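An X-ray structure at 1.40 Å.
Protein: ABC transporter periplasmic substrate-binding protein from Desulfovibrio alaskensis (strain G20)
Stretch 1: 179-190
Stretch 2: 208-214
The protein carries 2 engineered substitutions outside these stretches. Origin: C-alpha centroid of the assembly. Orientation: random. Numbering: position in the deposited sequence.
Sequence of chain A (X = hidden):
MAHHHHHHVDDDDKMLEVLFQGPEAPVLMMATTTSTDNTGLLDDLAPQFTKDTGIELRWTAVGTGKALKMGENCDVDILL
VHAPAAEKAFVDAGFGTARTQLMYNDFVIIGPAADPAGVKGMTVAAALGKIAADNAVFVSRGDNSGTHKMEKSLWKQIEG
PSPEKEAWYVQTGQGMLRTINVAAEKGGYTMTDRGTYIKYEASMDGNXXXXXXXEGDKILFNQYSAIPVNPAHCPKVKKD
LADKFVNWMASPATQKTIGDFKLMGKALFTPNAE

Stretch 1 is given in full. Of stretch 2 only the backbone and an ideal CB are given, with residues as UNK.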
ATOM      1  N   THR A 179       0.270   5.266  15.870  1.00 17.17           N
ATOM      2  CA  THR A 179      -0.745   6.259  15.512  1.00 17.68           C
ATOM      3  C   THR A 179      -2.087   5.658  15.795  1.00 18.31           C
ATOM      4  O   THR A 179      -2.995   6.370  16.274  1.00 17.27           O
ATOM      5  CB  THR A 179      -0.533   6.622  14.046  1.00 15.84           C
ATOM      6  OG1 THR A 179       0.726   7.313  13.904  1.00 17.26           O
ATOM      7  CG2 THR A 179      -1.647   7.471  13.450  1.00 17.17           C
ATOM      8  N   ILE A 180      -2.274   4.373  15.494  1.00 17.37           N
ATOM      9  CA  ILE A 180      -3.509   3.681  15.861  1.00 17.83           C
ATOM     10  C   ILE A 180      -3.736   3.790  17.341  1.00 18.18           C
ATOM     11  O   ILE A 180      -4.869   4.069  17.799  1.00 19.23           O
ATOM     12  CB  ILE A 180      -3.470   2.241  15.410  1.00 17.69           C
ATOM     13  CG1 ILE A 180      -3.696   2.156  13.921  1.00 18.53           C
ATOM     14  CG2 ILE A 180      -4.582   1.431  16.124  1.00 20.15           C
ATOM     15  CD1 ILE A 180      -3.499   0.740  13.325  1.00 21.09           C
ATOM     16  N   ASN A 181      -2.720   3.479  18.144  1.00 17.50           N
ATOM     17  CA  ASN A 181      -2.781   3.589  19.600  1.00 18.78           C
ATOM     18  C   ASN A 181      -3.108   4.970  20.131  1.00 18.54           C
ATOM     19  O   ASN A 181      -3.946   5.081  21.018  1.00 21.97           O
ATOM     20  CB  ASN A 181      -1.591   2.920  20.263  1.00 21.95           C
ATOM     21  CG  ASN A 181      -1.744   1.362  20.189  1.00 25.09           C
ATOM     22  OD1 ASN A 181      -2.650   0.838  20.830  1.00 34.45           O
ATOM     23  ND2 ASN A 181      -1.071   0.729  19.321  1.00 30.00           N
ATOM     24  N   VAL A 182      -2.622   6.034  19.462  1.00 20.52           N
ATOM     25  CA  VAL A 182      -3.077   7.346  19.850  1.00 19.64           C
ATOM     26  C   VAL A 182      -4.545   7.603  19.543  1.00 18.59           C
ATOM     27  O   VAL A 182      -5.295   8.117  20.401  1.00 19.25           O
ATOM     28  CB  VAL A 182      -2.221   8.432  19.191  1.00 20.35           C
ATOM     29  CG1 VAL A 182      -2.853   9.810  19.442  1.00 19.88           C
ATOM     30  CG2 VAL A 182      -0.773   8.325  19.666  1.00 19.40           C
ATOM     31  N   ALA A 183      -5.038   7.141  18.394  1.00 18.16           N
ATOM     32  CA  ALA A 183      -6.467   7.256  18.055  1.00 18.30           C
ATOM     33  C   ALA A 183      -7.267   6.474  19.094  1.00 19.51           C
ATOM     34  O   ALA A 183      -8.298   6.993  19.575  1.00 21.01           O
ATOM     35  CB  ALA A 183      -6.751   6.771  16.679  1.00 17.99           C
ATOM     36  N   ALA A 184      -6.778   5.300  19.541  1.00 18.74           N
ATOM     37  CA  ALA A 184      -7.521   4.578  20.578  1.00 20.48           C
ATOM     38  C   ALA A 184      -7.574   5.323  21.902  1.00 22.20           C
ATOM     39  O   ALA A 184      -8.651   5.422  22.476  1.00 23.16           O
ATOM     40  CB  ALA A 184      -6.964   3.189  20.779  1.00 22.04           C
ATOM     41  N   GLU A 185      -6.450   5.900  22.345  1.00 22.30           N
ATOM     42  CA  GLU A 185      -6.376   6.608  23.597  1.00 20.99           C
ATOM     43  C   GLU A 185      -7.290   7.843  23.555  1.00 24.69           C
ATOM     44  O   GLU A 185      -7.926   8.199  24.599  1.00 25.07           O
ATOM     45  CB  GLU A 185      -4.933   6.921  23.957  1.00 28.19           C
ATOM     46  CG  GLU A 185      -4.724   7.512  25.357  1.00 33.96           C
ATOM     47  CD  GLU A 185      -4.893   9.017  25.434  1.00 39.96           C
ATOM     48  OE1 GLU A 185      -4.534   9.732  24.465  1.00 37.21           O
ATOM     49  OE2 GLU A 185      -5.357   9.498  26.504  1.00 43.42           O
ATOM     50  N   LYS A 186      -7.367   8.467  22.392  1.00 21.55           N
ATOM     51  CA  LYS A 186      -8.072   9.754  22.241  1.00 21.07           C
ATOM     52  C   LYS A 186      -9.502   9.562  21.871  1.00 22.68           C
ATOM     53  O   LYS A 186     -10.256  10.518  21.855  1.00 24.02           O
ATOM     54  CB  LYS A 186      -7.345  10.670  21.277  1.00 20.60           C
ATOM     55  CG  LYS A 186      -6.055  11.187  21.854  1.00 24.22           C
ATOM     56  CD  LYS A 186      -5.447  12.108  20.846  1.00 28.06           C
ATOM     57  CE  LYS A 186      -4.146  12.730  21.290  1.00 30.88           C
ATOM     58  NZ  LYS A 186      -4.424  13.637  22.425  1.00 33.28           N
ATOM     59  N   GLY A 187      -9.964   8.328  21.660  1.00 20.71           N
ATOM     60  CA  GLY A 187     -11.290   8.189  21.017  1.00 21.85           C
ATOM     61  C   GLY A 187     -11.517   8.828  19.660  1.00 24.67           C
ATOM     62  O   GLY A 187     -12.582   9.381  19.367  1.00 25.09           O
ATOM     63  N   GLY A 188     -10.516   8.671  18.809  1.00 22.62           N
ATOM     64  CA  GLY A 188     -10.372   9.354  17.561  1.00 20.41           C
ATOM     65  C   GLY A 188     -10.466   8.452  16.382  1.00 18.25           C
ATOM     66  O   GLY A 188     -10.560   7.216  16.555  1.00 19.99           O
ATOM     67  N   TYR A 189     -10.561   9.065  15.223  1.00 16.79           N
ATOM     68  CA  TYR A 189     -10.555   8.415  13.933  1.00 15.51           C
ATOM     69  C   TYR A 189      -9.132   8.415  13.381  1.00 17.17           C
ATOM     70  O   TYR A 189      -8.382   9.332  13.632  1.00 15.93           O
ATOM     71  CB  TYR A 189     -11.477   9.130  12.994  1.00 15.79           C
ATOM     72  CG  TYR A 189     -12.951   9.010  13.417  1.00 16.22           C
ATOM     73  CD1 TYR A 189     -13.467   9.845  14.357  1.00 19.55           C
ATOM     74  CD2 TYR A 189     -13.734   8.040  12.888  1.00 17.34           C
ATOM     75  CE1 TYR A 189     -14.774   9.726  14.759  1.00 19.61           C
ATOM     76  CE2 TYR A 189     -15.093   7.959  13.252  1.00 19.13           C
ATOM     77  CZ  TYR A 189     -15.541   8.745  14.252  1.00 20.87           C
ATOM     78  OH  TYR A 189     -16.935   8.683  14.564  1.00 23.35           O
ATOM     79  N   THR A 190      -8.810   7.465  12.504  1.00 14.70           N
ATOM     80  CA  THR A 190      -7.482   7.508  11.833  1.00 15.44           C
ATOM     81  C   THR A 190      -7.622   6.692  10.531  1.00 14.71           C
ATOM     82  O   THR A 190      -8.430   5.755  10.418  1.00 18.45           O
ATOM     83  CB  THR A 190      -6.360   7.041  12.744  1.00 17.82           C
ATOM     84  OG1 THR A 190      -5.103   7.367  12.111  1.00 17.49           O
ATOM     85  CG2 THR A 190      -6.357   5.588  12.987  1.00 17.78           C
ATOM     86  N   UNK A 208     -10.659  -5.117  19.301  1.00 23.17           N
ATOM     87  CA  UNK A 208     -10.148  -3.784  19.628  1.00 23.51           C
ATOM     88  C   UNK A 208     -11.273  -2.732  19.777  1.00 24.10           C
ATOM     89  O   UNK A 208     -12.349  -2.884  19.202  1.00 26.03           O
ATOM     90  CB  UNK A 208      -9.164  -3.337  18.545  1.00 23.51           C
ATOM     91  N   UNK A 209     -10.942  -1.579  20.420  1.00 23.45           N
ATOM     92  CA  UNK A 209     -11.920  -0.528  20.529  1.00 25.54           C
ATOM     93  C   UNK A 209     -12.207   0.267  19.309  1.00 26.78           C
ATOM     94  O   UNK A 209     -13.236   0.882  19.225  1.00 27.97           O
ATOM     95  CB  UNK A 209     -11.483   0.442  21.629  1.00 25.54           C
ATOM     96  N   UNK A 210     -11.299   0.226  18.318  1.00 21.07           N
ATOM     97  CA  UNK A 210     -11.450   0.904  17.057  1.00 21.08           C
ATOM     98  C   UNK A 210     -11.812  -0.138  16.022  1.00 20.91           C
ATOM     99  O   UNK A 210     -11.205  -1.188  15.978  1.00 21.15           O
ATOM    100  CB  UNK A 210     -10.182   1.668  16.671  1.00 21.08           C
ATOM    101  N   UNK A 211     -12.830   0.176  15.287  1.00 18.22           N
ATOM    102  CA  UNK A 211     -13.439  -0.710  14.247  1.00 22.36           C
ATOM    103  C   UNK A 211     -13.263  -0.065  12.886  1.00 20.48           C
ATOM    104  O   UNK A 211     -13.119   1.193  12.775  1.00 19.25           O
ATOM    105  CB  UNK A 211     -14.923  -0.964  14.521  1.00 22.36           C
ATOM    106  N   UNK A 212     -13.317  -0.825  11.804  1.00 20.31           N
ATOM    107  CA  UNK A 212     -13.328  -0.292  10.494  1.00 20.30           C
ATOM    108  C   UNK A 212     -14.672   0.361  10.234  1.00 19.78           C
ATOM    109  O   UNK A 212     -15.720  -0.315  10.380  1.00 23.44           O
ATOM    110  CB  UNK A 212     -13.021  -1.381   9.464  1.00 20.30           C
ATOM    111  N   UNK A 213     -14.658   1.637   9.941  1.00 20.24           N
ATOM    112  CA  UNK A 213     -15.870   2.420   9.712  1.00 19.85           C
ATOM    113  C   UNK A 213     -16.046   2.917   8.323  1.00 23.60           C
ATOM    114  O   UNK A 213     -17.162   3.131   7.889  1.00 28.44           O
ATOM    115  CB  UNK A 213     -15.897   3.622  10.658  1.00 19.85           C
ATOM    116  N   UNK A 214     -14.969   3.098   7.540  1.00 19.95           N
ATOM    117  CA  UNK A 214     -15.107   3.507   6.183  1.00 20.00           C
ATOM    118  C   UNK A 214     -14.135   2.640   5.355  1.00 22.91           C
ATOM    119  O   UNK A 214     -12.980   2.612   5.714  1.00 21.75           O
ATOM    120  CB  UNK A 214     -14.835   5.004   6.026  1.00 20.00           C
TER

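Position 208 lies beyond the reach of stretch 1: nothing of that stretch comes within 5.5 Å of its ideal CB, so the neighbour sets no demand. The phi of -73° and psi of 163° are extended and would suit most residues, proline included. The residue is Pro208, which makes no contact with stretch 1; its carbonyl O is put to use by a residue further along.

Position 209 points its CA-to-CB bond toward the helix, where the ideal CB stands 5.4 Å from Ala184 CB. The methyl group offers a small apolar surface and no charge, donor or acceptor, so a compact apolar residue would fit, though a longer chain could also pass by it. Phi is -75°, within the range a proline ring imposes, and psi is -19°, so the chain turns here before the strand begins. The residue is Pro209. Its ring is a modest apolar neighbour of the helix, with Pro209 CG 4.3 Å from Ala184 CB.

Position 210 opens the strand, and across the two stretches its CA pairs with Ala184 CA at 6.4 Å. CA-to-CB again points toward stretch 1, and the ideal CB is 5.4 Å from Ala184 CB, which leaves space for a side chain of some length. What lines that space is mostly apolar: the side chains of Ile180, Ala183 and Ala184, with the carbonyl of Gly188 beside them. The two alanines keep the helix surface low, and Gly188 adds no side chain. A branched aliphatic residue or methionine would suit; a charged group would find no opposite charge. The residue is Leu210, with chi1 m and chi2 t, and it has the largest covered area of either stretch. Leu210 CD1 reaches the helix, 4.0 Å from Ile180 CG2, 4.1 Å from Ala183 CB and 3.9 Å from Ala184 CB, while Leu210 CD2 packs 3.7 Å from Gly188 O. That oxygen gains no hydrogen bond from the leucine, and it has no partner elsewhere in the model.

Position 211 is out of reach of stretch 1, as the alternation of a strand would lead one to expect, and a polar or charged residue is as acceptable as an apolar one. It is Lys211, whose chain folds back so that Lys211 NZ donates a hydrogen bond of 2.6 Å to Pro208 O.

Position 212 is likewise out of reach, and its extended backbone accommodates a beta-branched residue well. It is Ile212, with no contact to stretch 1.

Position 213 turns toward stretch 1 once more, its ideal CB 5.1 Å from Tyr189 CE2. An aromatic ring invites an apolar partner, and leucine, isoleucine or methionine would each be reasonable. The residue is Leu213, chi1 m and chi2 t. Leu213 CD1 meets Tyr189 CE2 at 3.6 Å, approaching the ring obliquely.

Position 214 is again out of reach. Its extended backbone favours beta-branched residues, and Val214 is found there, without touching stretch 1.

Stretch 2, residues 208-214: PPLKILV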
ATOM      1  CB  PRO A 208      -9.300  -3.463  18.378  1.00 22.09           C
ATOM      2  CG  PRO A 208     -10.098  -4.109  17.302  1.00 24.47           C
ATOM      3  CD  PRO A 208     -10.519  -5.444  17.887  1.00 24.42           C
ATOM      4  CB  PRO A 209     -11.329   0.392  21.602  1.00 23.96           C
ATOM      5  CG  PRO A 209      -9.831   0.133  21.552  1.00 23.94           C
ATOM      6  CD  PRO A 209      -9.752  -1.334  21.211  1.00 24.95           C
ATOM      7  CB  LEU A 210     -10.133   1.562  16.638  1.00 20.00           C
ATOM      8  CG  LEU A 210      -9.544   2.584  17.586  1.00 21.30           C
ATOM      9  CD1 LEU A 210      -8.185   2.985  17.073  1.00 22.13           C
ATOM     10  CD2 LEU A 210     -10.519   3.774  17.832  1.00 22.84           C
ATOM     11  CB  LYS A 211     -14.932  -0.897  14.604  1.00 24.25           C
ATOM     12  CG  LYS A 211     -15.156  -1.332  16.033  1.00 27.17           C
ATOM     13  CD  LYS A 211     -14.575  -2.697  16.335  1.00 28.96           C
ATOM     14  CE  LYS A 211     -14.970  -3.169  17.745  1.00 37.15           C
ATOM     15  NZ  LYS A 211     -14.267  -4.417  18.210  1.00 37.07           N
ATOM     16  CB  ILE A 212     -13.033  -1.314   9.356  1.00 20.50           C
ATOM     17  CG1 ILE A 212     -11.605  -1.901   9.542  1.00 22.45           C
ATOM     18  CG2 ILE A 212     -13.301  -0.699   8.003  1.00 21.83           C
ATOM     19  CD1 ILE A 212     -11.380  -3.068   8.590  1.00 23.20           C
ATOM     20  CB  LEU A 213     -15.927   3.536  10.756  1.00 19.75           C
ATOM     21  CG  LEU A 213     -15.980   3.224  12.215  1.00 20.24           C
ATOM     22  CD1 LEU A 213     -15.841   4.399  13.173  1.00 23.19           C
ATOM     23  CD2 LEU A 213     -17.324   2.465  12.478  1.00 22.57           C
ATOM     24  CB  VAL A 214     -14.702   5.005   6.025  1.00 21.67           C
ATOM     25  CG1 VAL A 214     -14.801   5.467   4.609  1.00 20.19           C
ATOM     26  CG2 VAL A 214     -15.503   5.889   6.999  1.00 22.46           C
TER
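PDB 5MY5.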